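Local coordinates for protein pectate lyase (Paenibacillus sp. 0602, PDB 5GT5) that cleaves polygalacturonate and partly methylated pectins by endo-acting elimination, very probably with calcium as cofactor, at residues M220-L231 and M308-F319; L231-I239 and R298-S306. The protein carries 1 engineered substitution. One frame throughout, in Å; residues are numbered along the deposited sequence.

Interaction 1: M220-L231 and M308-F319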
loop_
_atom_site.group_PDB
_atom_site.type_symbol
_atom_site.label_atom_id
_atom_site.label_comp_id
_atom_site.label_asym_id
_atom_site.label_seq_id
_atom_site.Cartn_x
_atom_site.Cartn_y
_atom_site.Cartn_z
ATOM N N MET A 220 6.108 -2.272 45.927
ATOM C CA MET A 220 4.686 -2.284 45.613
ATOM C C MET A 220 4.028 -3.597 46.015
ATOM O O MET A 220 2.984 -3.588 46.658
ATOM C CB MET A 220 4.477 -2.028 44.117
ATOM C CG MET A 220 3.009 -2.052 43.737
ATOM S SD MET A 220 2.926 -1.697 41.983
ATOM C CE MET A 220 1.228 -2.072 41.676
ATOM N N TYR A 221 4.622 -4.711 45.599
ATOM C CA TYR A 221 4.114 -6.014 45.988
ATOM C C TYR A 221 4.010 -6.128 47.509
ATOM O O TYR A 221 2.967 -6.559 48.068
ATOM C CB TYR A 221 5.008 -7.119 45.407
ATOM C CG TYR A 221 4.496 -8.495 45.773
ATOM C CD1 TYR A 221 3.441 -9.066 45.087
ATOM C CD2 TYR A 221 5.045 -9.204 46.850
ATOM C CE1 TYR A 221 2.929 -10.307 45.441
ATOM C CE2 TYR A 221 4.563 -10.451 47.193
ATOM C CZ TYR A 221 3.515 -11.009 46.483
ATOM O OH TYR A 221 2.989 -12.229 46.832
ATOM N N ASN A 222 5.071 -5.697 48.188
ATOM C CA ASN A 222 5.090 -5.725 49.654
ATOM C C ASN A 222 3.948 -4.902 50.253
ATOM O O ASN A 222 3.226 -5.355 51.146
ATOM C CB ASN A 222 6.460 -5.250 50.157
ATOM C CG ASN A 222 6.670 -5.493 51.640
ATOM O OD1 ASN A 222 6.394 -6.575 52.160
ATOM N ND2 ASN A 222 7.151 -4.468 52.334
ATOM N N TYR A 223 3.717 -3.714 49.711
ATOM C CA TYR A 223 2.627 -2.881 50.178
ATOM C C TYR A 223 1.261 -3.547 49.968
ATOM O O TYR A 223 0.401 -3.527 50.843
ATOM C CB TYR A 223 2.679 -1.537 49.466
ATOM C CG TYR A 223 1.607 -0.600 49.915
ATOM C CD1 TYR A 223 1.660 -0.003 51.167
ATOM C CD2 TYR A 223 0.505 -0.326 49.101
ATOM C CE1 TYR A 223 0.653 0.866 51.579
ATOM C CE2 TYR A 223 -0.510 0.540 49.508
ATOM C CZ TYR A 223 -0.442 1.102 50.754
ATOM O OH TYR A 223 -1.463 1.954 51.155
ATOM N N LEU A 224 1.050 -4.118 48.785
ATOM C CA LEU A 224 -0.209 -4.791 48.494
ATOM C C LEU A 224 -0.489 -5.949 49.451
ATOM O O LEU A 224 -1.644 -6.185 49.819
ATOM C CB LEU A 224 -0.223 -5.296 47.059
ATOM C CG LEU A 224 -0.111 -4.223 45.982
ATOM C CD1 LEU A 224 0.077 -4.928 44.629
ATOM C CD2 LEU A 224 -1.374 -3.325 45.997
ATOM N N ARG A 225 0.557 -6.694 49.817
ATOM C CA ARG A 225 0.434 -7.814 50.767
ATOM C C ARG A 225 0.328 -7.368 52.221
ATOM O O ARG A 225 -0.077 -8.149 53.081
ATOM C CB ARG A 225 1.658 -8.724 50.637
ATOM C CG ARG A 225 1.762 -9.468 49.301
ATOM C CD ARG A 225 0.827 -10.674 49.212
ATOM N NE ARG A 225 1.328 -11.734 50.119
ATOM C CZ ARG A 225 0.753 -12.039 51.289
ATOM N NH1 ARG A 225 -0.377 -11.450 51.691
ATOM N NH2 ARG A 225 1.307 -12.975 52.062
ATOM N N SER A 226 0.715 -6.121 52.483
ATOM C CA SER A 226 0.788 -5.610 53.851
ATOM C C SER A 226 -0.584 -5.320 54.428
ATOM O O SER A 226 -1.604 -5.336 53.742
ATOM C CB SER A 226 1.605 -4.312 53.896
ATOM O OG SER A 226 0.809 -3.193 53.522
ATOM N N SER A 227 -0.612 -5.073 55.740
ATOM C CA SER A 227 -1.852 -4.742 56.410
ATOM C C SER A 227 -2.482 -3.430 55.958
ATOM O O SER A 227 -3.616 -3.149 56.324
ATOM C CB SER A 227 -1.608 -4.683 57.929
ATOM O OG SER A 227 -0.722 -3.626 58.249
ATOM N N ALA A 228 -1.778 -2.627 55.151
ATOM C CA ALA A 228 -2.410 -1.434 54.601
ATOM C C ALA A 228 -3.462 -1.792 53.551
ATOM O O ALA A 228 -4.408 -1.026 53.311
ATOM C CB ALA A 228 -1.350 -0.508 53.985
ATOM N N VAL A 229 -3.272 -2.943 52.899
ATOM C CA VAL A 229 -4.153 -3.353 51.824
ATOM C C VAL A 229 -4.774 -4.722 52.067
ATOM O O VAL A 229 -5.983 -4.871 51.930
ATOM C CB VAL A 229 -3.420 -3.331 50.455
ATOM C CG1 VAL A 229 -4.343 -3.751 49.312
ATOM C CG2 VAL A 229 -2.863 -1.951 50.189
ATOM N N GLY A 230 -3.966 -5.725 52.391
ATOM C CA GLY A 230 -4.517 -7.024 52.777
ATOM C C GLY A 230 -4.786 -7.996 51.647
ATOM O O GLY A 230 -5.570 -8.935 51.809
ATOM N N LEU A 231 -4.159 -7.778 50.491
ATOM C CA LEU A 231 -4.291 -8.762 49.413
ATOM C C LEU A 231 -3.459 -9.987 49.700
ATOM O O LEU A 231 -2.318 -9.890 50.147
ATOM C CB LEU A 231 -3.813 -8.157 48.095
ATOM C CG LEU A 231 -4.812 -7.156 47.509
ATOM C CD1 LEU A 231 -4.089 -6.214 46.504
ATOM C CD2 LEU A 231 -6.003 -7.838 46.822
ATOM N N MET A 308 -10.004 -1.337 50.091
ATOM C CA MET A 308 -8.730 -1.793 49.564
ATOM C C MET A 308 -8.249 -0.947 48.387
ATOM O O MET A 308 -7.071 -0.553 48.328
ATOM C CB MET A 308 -8.841 -3.264 49.167
ATOM C CG MET A 308 -9.063 -4.171 50.380
ATOM S SD MET A 308 -9.568 -5.818 49.867
ATOM C CE MET A 308 -8.008 -6.467 49.275
ATOM N N ALA A 309 -9.161 -0.656 47.475
ATOM C CA ALA A 309 -8.817 0.179 46.334
ATOM C C ALA A 309 -8.324 1.557 46.748
ATOM O O ALA A 309 -7.360 2.079 46.193
ATOM C CB ALA A 309 -10.011 0.280 45.399
ATOM N N ALA A 310 -8.978 2.152 47.752
ATOM C CA ALA A 310 -8.564 3.461 48.232
ATOM C C ALA A 310 -7.168 3.428 48.841
ATOM O O ALA A 310 -6.347 4.334 48.606
ATOM C CB ALA A 310 -9.584 4.001 49.247
ATOM N N ALA A 311 -6.860 2.353 49.568
ATOM C CA ALA A 311 -5.530 2.207 50.133
ATOM C C ALA A 311 -4.444 2.038 49.043
ATOM O O ALA A 311 -3.349 2.596 49.158
ATOM C CB ALA A 311 -5.500 1.058 51.115
ATOM N N ILE A 312 -4.768 1.321 47.963
ATOM C CA ILE A 312 -3.819 1.153 46.853
ATOM C C ILE A 312 -3.518 2.500 46.177
ATOM O O ILE A 312 -2.351 2.885 46.027
ATOM C CB ILE A 312 -4.393 0.156 45.845
ATOM C CG1 ILE A 312 -4.459 -1.244 46.479
ATOM C CG2 ILE A 312 -3.579 0.137 44.545
ATOM C CD1 ILE A 312 -5.242 -2.269 45.630
ATOM N N ALA A 313 -4.580 3.224 45.857
ATOM C CA ALA A 313 -4.441 4.496 45.161
ATOM C C ALA A 313 -3.813 5.558 46.052
ATOM O O ALA A 313 -3.091 6.427 45.571
ATOM C CB ALA A 313 -5.768 4.953 44.627
ATOM N N SER A 314 -4.039 5.479 47.354
ATOM C CA SER A 314 -3.522 6.527 48.251
ATOM C C SER A 314 -1.997 6.557 48.278
ATOM O O SER A 314 -1.371 7.566 48.623
ATOM C CB SER A 314 -4.023 6.299 49.675
ATOM O OG SER A 314 -3.294 5.247 50.293
ATOM N N LYS A 315 -1.376 5.434 47.945
ATOM C CA LYS A 315 0.077 5.381 47.902
ATOM C C LYS A 315 0.641 5.598 46.493
ATOM O O LYS A 315 1.860 5.487 46.262
ATOM C CB LYS A 315 0.597 4.063 48.492
ATOM C CG LYS A 315 0.659 4.065 49.984
ATOM C CD LYS A 315 1.696 5.035 50.521
ATOM C CE LYS A 315 1.777 4.922 52.046
ATOM N NZ LYS A 315 3.100 5.374 52.546
ATOM N N GLY A 316 -0.240 5.898 45.541
ATOM C CA GLY A 316 0.177 6.182 44.182
ATOM C C GLY A 316 0.365 4.965 43.304
ATOM O O GLY A 316 0.966 5.061 42.233
ATOM N N TYR A 317 -0.149 3.825 43.740
ATOM C CA TYR A 317 -0.029 2.598 42.943
ATOM C C TYR A 317 -1.249 2.401 42.059
ATOM O O TYR A 317 -2.370 2.755 42.433
ATOM C CB TYR A 317 0.120 1.392 43.847
ATOM C CG TYR A 317 1.399 1.375 44.633
ATOM C CD1 TYR A 317 2.635 1.431 43.988
ATOM C CD2 TYR A 317 1.391 1.275 46.033
ATOM C CE1 TYR A 317 3.829 1.412 44.707
ATOM C CE2 TYR A 317 2.580 1.257 46.757
ATOM C CZ TYR A 317 3.795 1.308 46.096
ATOM O OH TYR A 317 4.989 1.275 46.784
ATOM N N LYS A 318 -1.029 1.845 40.873
ATOM C CA LYS A 318 -2.099 1.375 40.012
ATOM C C LYS A 318 -2.124 -0.144 40.092
ATOM O O LYS A 318 -1.181 -0.812 39.667
ATOM C CB LYS A 318 -1.855 1.815 38.567
ATOM C CG LYS A 318 -2.847 1.291 37.562
ATOM C CD LYS A 318 -2.484 1.811 36.163
ATOM C CE LYS A 318 -3.027 0.924 35.029
ATOM N NZ LYS A 318 -1.965 -0.057 34.531
ATOM N N PHE A 319 -3.194 -0.689 40.642
ATOM C CA PHE A 319 -3.382 -2.136 40.742
ATOM C C PHE A 319 -4.843 -2.466 40.819
ATOM O O PHE A 319 -5.496 -2.231 41.847
ATOM C CB PHE A 319 -2.652 -2.720 41.946
ATOM C CG PHE A 319 -2.620 -4.221 41.934
ATOM C CD1 PHE A 319 -1.803 -4.897 41.032
ATOM C CD2 PHE A 319 -3.447 -4.962 42.767
ATOM C CE1 PHE A 319 -1.794 -6.291 40.989
ATOM C CE2 PHE A 319 -3.458 -6.336 42.707
ATOM C CZ PHE A 319 -2.610 -7.003 41.820
#
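Met220 to Arg225 and Met308 to Ser314 form two nearly antiparallel helical segments (151° between their directions), whose axes come no nearer than 10.8 Å, so side chains from both helices and the turns after them fill the space between. This is a helical region outside the parallel beta-helix of a family 1 polysaccharide lyase. After helix 308-314 a Schellman motif, with Gly316 at positive phi, turns the chain so that Tyr317 and Phe319 face the other segment. Met220 stretches past the Tyr317 ring, its CG over one face at 3.8 Å from the centroid and its sulfur lying obliquely, a Met-aromatic contact; its CE reaches Lys318 O and Phe319 CB. Tyr223 CD2 lies at the edge of the Tyr317 ring, the two rings set obliquely, planes 42° apart. Leu224 CD1 sits over the centre of the Phe319 ring, 3.9 Å from the centroid, and CD2 touches Ile312 CG1. Val229 CG1 packs on the same Ile312 CG1, and Leu231 CD2 presses tightly on Met308 CE at 3.5 Å, where the methionine chain bends. Lys318 leads away, its NZ bonded to Gly144 O, its side chain about 8 Å from that of Arg276, the probable catalytic residue. With its CG anti to the backbone N (chi1 -179°), Tyr223 carries OH to Ala311 O at 2.8 Å, above the carbonyl plane, while Ser314 OG donates to this oxygen from the opposite face.

Interaction 2: L231-I239 and R298-S306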
loop_
_atom_site.group_PDB
_atom_site.type_symbol
_atom_site.label_atom_id
_atom_site.label_comp_id
_atom_site.label_asym_id
_atom_site.label_seq_id
_atom_site.Cartn_x
_atom_site.Cartn_y
_atom_site.Cartn_z
ATOM N N LEU A 231 -4.159 -7.778 50.491
ATOM C CA LEU A 231 -4.291 -8.762 49.413
ATOM C C LEU A 231 -3.459 -9.987 49.700
ATOM O O LEU A 231 -2.318 -9.890 50.147
ATOM C CB LEU A 231 -3.813 -8.157 48.095
ATOM C CG LEU A 231 -4.812 -7.156 47.509
ATOM C CD1 LEU A 231 -4.089 -6.214 46.504
ATOM C CD2 LEU A 231 -6.003 -7.838 46.822
ATOM N N SER A 232 -4.020 -11.150 49.401
ATOM C CA SER A 232 -3.243 -12.382 49.503
ATOM C C SER A 232 -2.377 -12.592 48.249
ATOM O O SER A 232 -2.571 -11.967 47.206
ATOM C CB SER A 232 -4.188 -13.571 49.685
ATOM O OG SER A 232 -4.918 -13.805 48.491
ATOM N N LYS A 233 -1.392 -13.477 48.332
ATOM C CA LYS A 233 -0.631 -13.853 47.143
ATOM C C LYS A 233 -1.547 -14.372 46.046
ATOM O O LYS A 233 -1.405 -13.992 44.885
ATOM C CB LYS A 233 0.418 -14.902 47.537
ATOM C CG LYS A 233 1.154 -15.585 46.426
ATOM C CD LYS A 233 2.092 -16.665 46.999
ATOM C CE LYS A 233 1.303 -17.710 47.792
ATOM N NZ LYS A 233 2.118 -18.391 48.855
ATOM N N GLU A 234 -2.512 -15.199 46.416
ATOM C CA GLU A 234 -3.483 -15.722 45.486
ATOM C C GLU A 234 -4.301 -14.599 44.851
ATOM O O GLU A 234 -4.534 -14.631 43.647
ATOM C CB GLU A 234 -4.384 -16.745 46.184
ATOM C CG GLU A 234 -3.615 -17.999 46.651
ATOM C CD GLU A 234 -2.869 -17.874 48.036
ATOM O OE1 GLU A 234 -2.980 -16.843 48.778
ATOM O OE2 GLU A 234 -2.171 -18.868 48.390
ATOM N N ASP A 235 -4.705 -13.603 45.639
ATOM C CA ASP A 235 -5.439 -12.453 45.111
ATOM C C ASP A 235 -4.610 -11.760 44.065
ATOM O O ASP A 235 -5.124 -11.388 43.001
ATOM C CB ASP A 235 -5.728 -11.435 46.212
ATOM C CG ASP A 235 -6.826 -11.860 47.168
ATOM O OD1 ASP A 235 -7.689 -12.712 46.851
ATOM O OD2 ASP A 235 -6.817 -11.284 48.280
ATOM N N ILE A 236 -3.331 -11.548 44.365
ATOM C CA ILE A 236 -2.471 -10.812 43.422
ATOM C C ILE A 236 -2.239 -11.607 42.135
ATOM O O ILE A 236 -2.277 -11.045 41.043
ATOM C CB ILE A 236 -1.185 -10.335 44.106
ATOM C CG1 ILE A 236 -1.548 -9.355 45.251
ATOM C CG2 ILE A 236 -0.162 -9.756 43.098
ATOM C CD1 ILE A 236 -0.343 -9.007 46.111
ATOM N N ILE A 237 -2.076 -12.915 42.238
ATOM C CA ILE A 237 -1.990 -13.722 41.031
ATOM C C ILE A 237 -3.287 -13.609 40.203
ATOM O O ILE A 237 -3.230 -13.423 38.976
ATOM C CB ILE A 237 -1.722 -15.177 41.425
ATOM C CG1 ILE A 237 -0.284 -15.314 41.917
ATOM C CG2 ILE A 237 -1.999 -16.132 40.270
ATOM C CD1 ILE A 237 -0.064 -16.622 42.678
ATOM N N ALA A 238 -4.447 -13.676 40.844
ATOM C CA ALA A 238 -5.710 -13.597 40.101
ATOM C C ALA A 238 -5.907 -12.245 39.427
ATOM O O ALA A 238 -6.352 -12.185 38.276
ATOM C CB ALA A 238 -6.901 -13.878 41.045
ATOM N N ILE A 239 -5.582 -11.166 40.142
ATOM C CA ILE A 239 -5.774 -9.819 39.605
ATOM C C ILE A 239 -4.751 -9.542 38.479
ATOM O O ILE A 239 -5.046 -8.860 37.486
ATOM C CB ILE A 239 -5.724 -8.748 40.731
ATOM C CG1 ILE A 239 -6.902 -8.954 41.707
ATOM C CG2 ILE A 239 -5.652 -7.334 40.135
ATOM C CD1 ILE A 239 -6.642 -8.424 43.091
ATOM N N ARG A 298 -13.446 -9.942 35.702
ATOM C CA ARG A 298 -14.587 -9.418 36.472
ATOM C C ARG A 298 -14.626 -10.122 37.836
ATOM O O ARG A 298 -14.817 -9.476 38.885
ATOM C CB ARG A 298 -15.891 -9.645 35.680
ATOM C CG ARG A 298 -17.147 -9.023 36.324
ATOM C CD ARG A 298 -17.089 -7.563 36.215
ATOM N NE ARG A 298 -18.336 -6.898 36.600
ATOM C CZ ARG A 298 -18.421 -5.578 36.678
ATOM N NH1 ARG A 298 -17.354 -4.836 36.431
ATOM N NH2 ARG A 298 -19.565 -4.991 37.039
ATOM N N ALA A 299 -14.402 -11.431 37.839
ATOM C CA ALA A 299 -14.308 -12.175 39.114
ATOM C C ALA A 299 -13.167 -11.670 39.993
ATOM O O ALA A 299 -13.331 -11.479 41.209
ATOM C CB ALA A 299 -14.176 -13.668 38.867
ATOM N N ALA A 300 -12.008 -11.424 39.393
ATOM C CA ALA A 300 -10.840 -10.965 40.150
ATOM C C ALA A 300 -11.115 -9.624 40.805
ATOM O O ALA A 300 -10.627 -9.359 41.906
ATOM C CB ALA A 300 -9.599 -10.901 39.233
ATOM N N GLN A 301 -11.900 -8.777 40.139
ATOM C CA GLN A 301 -12.251 -7.478 40.696
ATOM C C GLN A 301 -12.951 -7.603 42.050
ATOM O O GLN A 301 -12.783 -6.722 42.892
ATOM C CB GLN A 301 -13.146 -6.712 39.703
ATOM C CG GLN A 301 -13.752 -5.403 40.241
ATOM C CD GLN A 301 -12.751 -4.284 40.414
ATOM O OE1 GLN A 301 -12.499 -3.510 39.481
ATOM N NE2 GLN A 301 -12.225 -4.136 41.629
ATOM N N THR A 302 -13.690 -8.694 42.262
ATOM C CA THR A 302 -14.427 -8.876 43.532
ATOM C C THR A 302 -13.481 -9.006 44.724
ATOM O O THR A 302 -13.910 -8.834 45.876
ATOM C CB THR A 302 -15.369 -10.099 43.514
ATOM O OG1 THR A 302 -14.604 -11.319 43.517
ATOM C CG2 THR A 302 -16.351 -10.028 42.322
ATOM N N ARG A 303 -12.206 -9.310 44.463
ATOM C CA ARG A 303 -11.203 -9.431 45.523
ATOM C C ARG A 303 -10.716 -8.087 46.015
ATOM O O ARG A 303 -10.034 -8.027 47.051
ATOM C CB ARG A 303 -10.004 -10.287 45.037
ATOM C CG ARG A 303 -10.369 -11.687 44.543
ATOM C CD ARG A 303 -9.170 -12.293 43.826
ATOM N NE ARG A 303 -9.448 -13.625 43.289
ATOM C CZ ARG A 303 -9.004 -14.762 43.836
ATOM N NH1 ARG A 303 -8.262 -14.744 44.932
ATOM N NH2 ARG A 303 -9.288 -15.912 43.248
ATOM N N ILE A 304 -11.052 -6.999 45.315
ATOM C CA ILE A 304 -10.627 -5.680 45.770
ATOM C C ILE A 304 -11.847 -4.894 46.230
ATOM O O ILE A 304 -12.638 -4.459 45.417
ATOM C CB ILE A 304 -9.879 -4.857 44.687
ATOM C CG1 ILE A 304 -8.736 -5.660 44.069
ATOM C CG2 ILE A 304 -9.327 -3.562 45.296
ATOM C CD1 ILE A 304 -8.051 -4.947 42.850
ATOM N N THR A 305 -12.005 -4.729 47.538
ATOM C CA THR A 305 -13.121 -3.949 48.028
ATOM C C THR A 305 -12.824 -2.466 47.891
ATOM O O THR A 305 -11.688 -2.068 47.620
ATOM C CB THR A 305 -13.414 -4.244 49.500
ATOM O OG1 THR A 305 -12.327 -3.751 50.302
ATOM C CG2 THR A 305 -13.627 -5.738 49.737
ATOM N N SER A 306 -13.842 -1.634 48.094
ATOM C CA SER A 306 -13.673 -0.197 47.980
ATOM C C SER A 306 -12.565 0.331 48.876
ATOM O O SER A 306 -11.761 1.151 48.448
ATOM C CB SER A 306 -14.984 0.545 48.281
ATOM O OG SER A 306 -16.011 0.085 47.427
HETATM O O HOH W 1 -9.301 -10.038 48.830
#
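Asp235 and Arg303 form the salt bridge that joins the first turn of helix 233-241 to the type I turn from Gln301 to Ile304. Arg303 NH1 donates to Asp235 OD1 at 2.9 Å, and OD1 accepts through its anti lone pair, away from OD2; the N-H...O angle is 154°. The oxygen lies near the guanidinium plane, yet carboxylate and guanidinium planes stand 76° apart, so this is one end-on hydrogen bond rather than a flat, two-pronged pair. An extended chain from CG to NE, with chi2 at 168°, carries the arginine across to the helix, where Ala238 CB lies over one face of the guanidinium, toward its rim, 3.4 Å from Arg303 NE.

The other carboxylate oxygen serves the helix end. Ser232 and Asp235 make a capping box: Asp235 N donates to Ser232 OG, and Ser232 N returns a bond to Asp235 OD2 at 3.0 Å, arriving from above the carboxylate plane. A water also donates to OD2 and to Arg303 O, giving a second link between the segments.

Apolar contacts lie further along the helix. Ile239 CD1 meets Ile304 CG1 at 3.6 Å, and Ile239 CG1 approaches Ala300 CB. The Ala300 methyl also rests on a backbone carbonyl, its CB 3.6 Å from Ala238 O.

With an alanine at Asp235, the arginine NH1 would probably lose its carboxylate mate, Ser232 N its capping acceptor and the water one of its partners. The chemistry thus couples the start of a helix to a neighbouring turn through one carboxylate, whose negative charge would probably be stabilised by both the arginine and the helix N-terminus.

How the interactions relate
From the N terminus the chain first winds through turns of the beta-helix, then reaches helix 219-225, the turn at 226-231 and helix 233-241, and passes through further strands of the beta-helix before returning in helices 295-301 and 306-314. Interaction 2 closes the inner loop, 231-239 onto 298-306, and is nested inside the larger one closed by interaction 1, 220-231 onto 308-319. Leu231 belongs to both. The two contacts, with centres about 12 Å apart, also touch directly: Met308 CE lies 3.4 Å from Arg303 O, and Phe319 CZ packs on Ile239 CG2. Together they join two pairs of consecutive helices into one helical cluster beside the beta-helix.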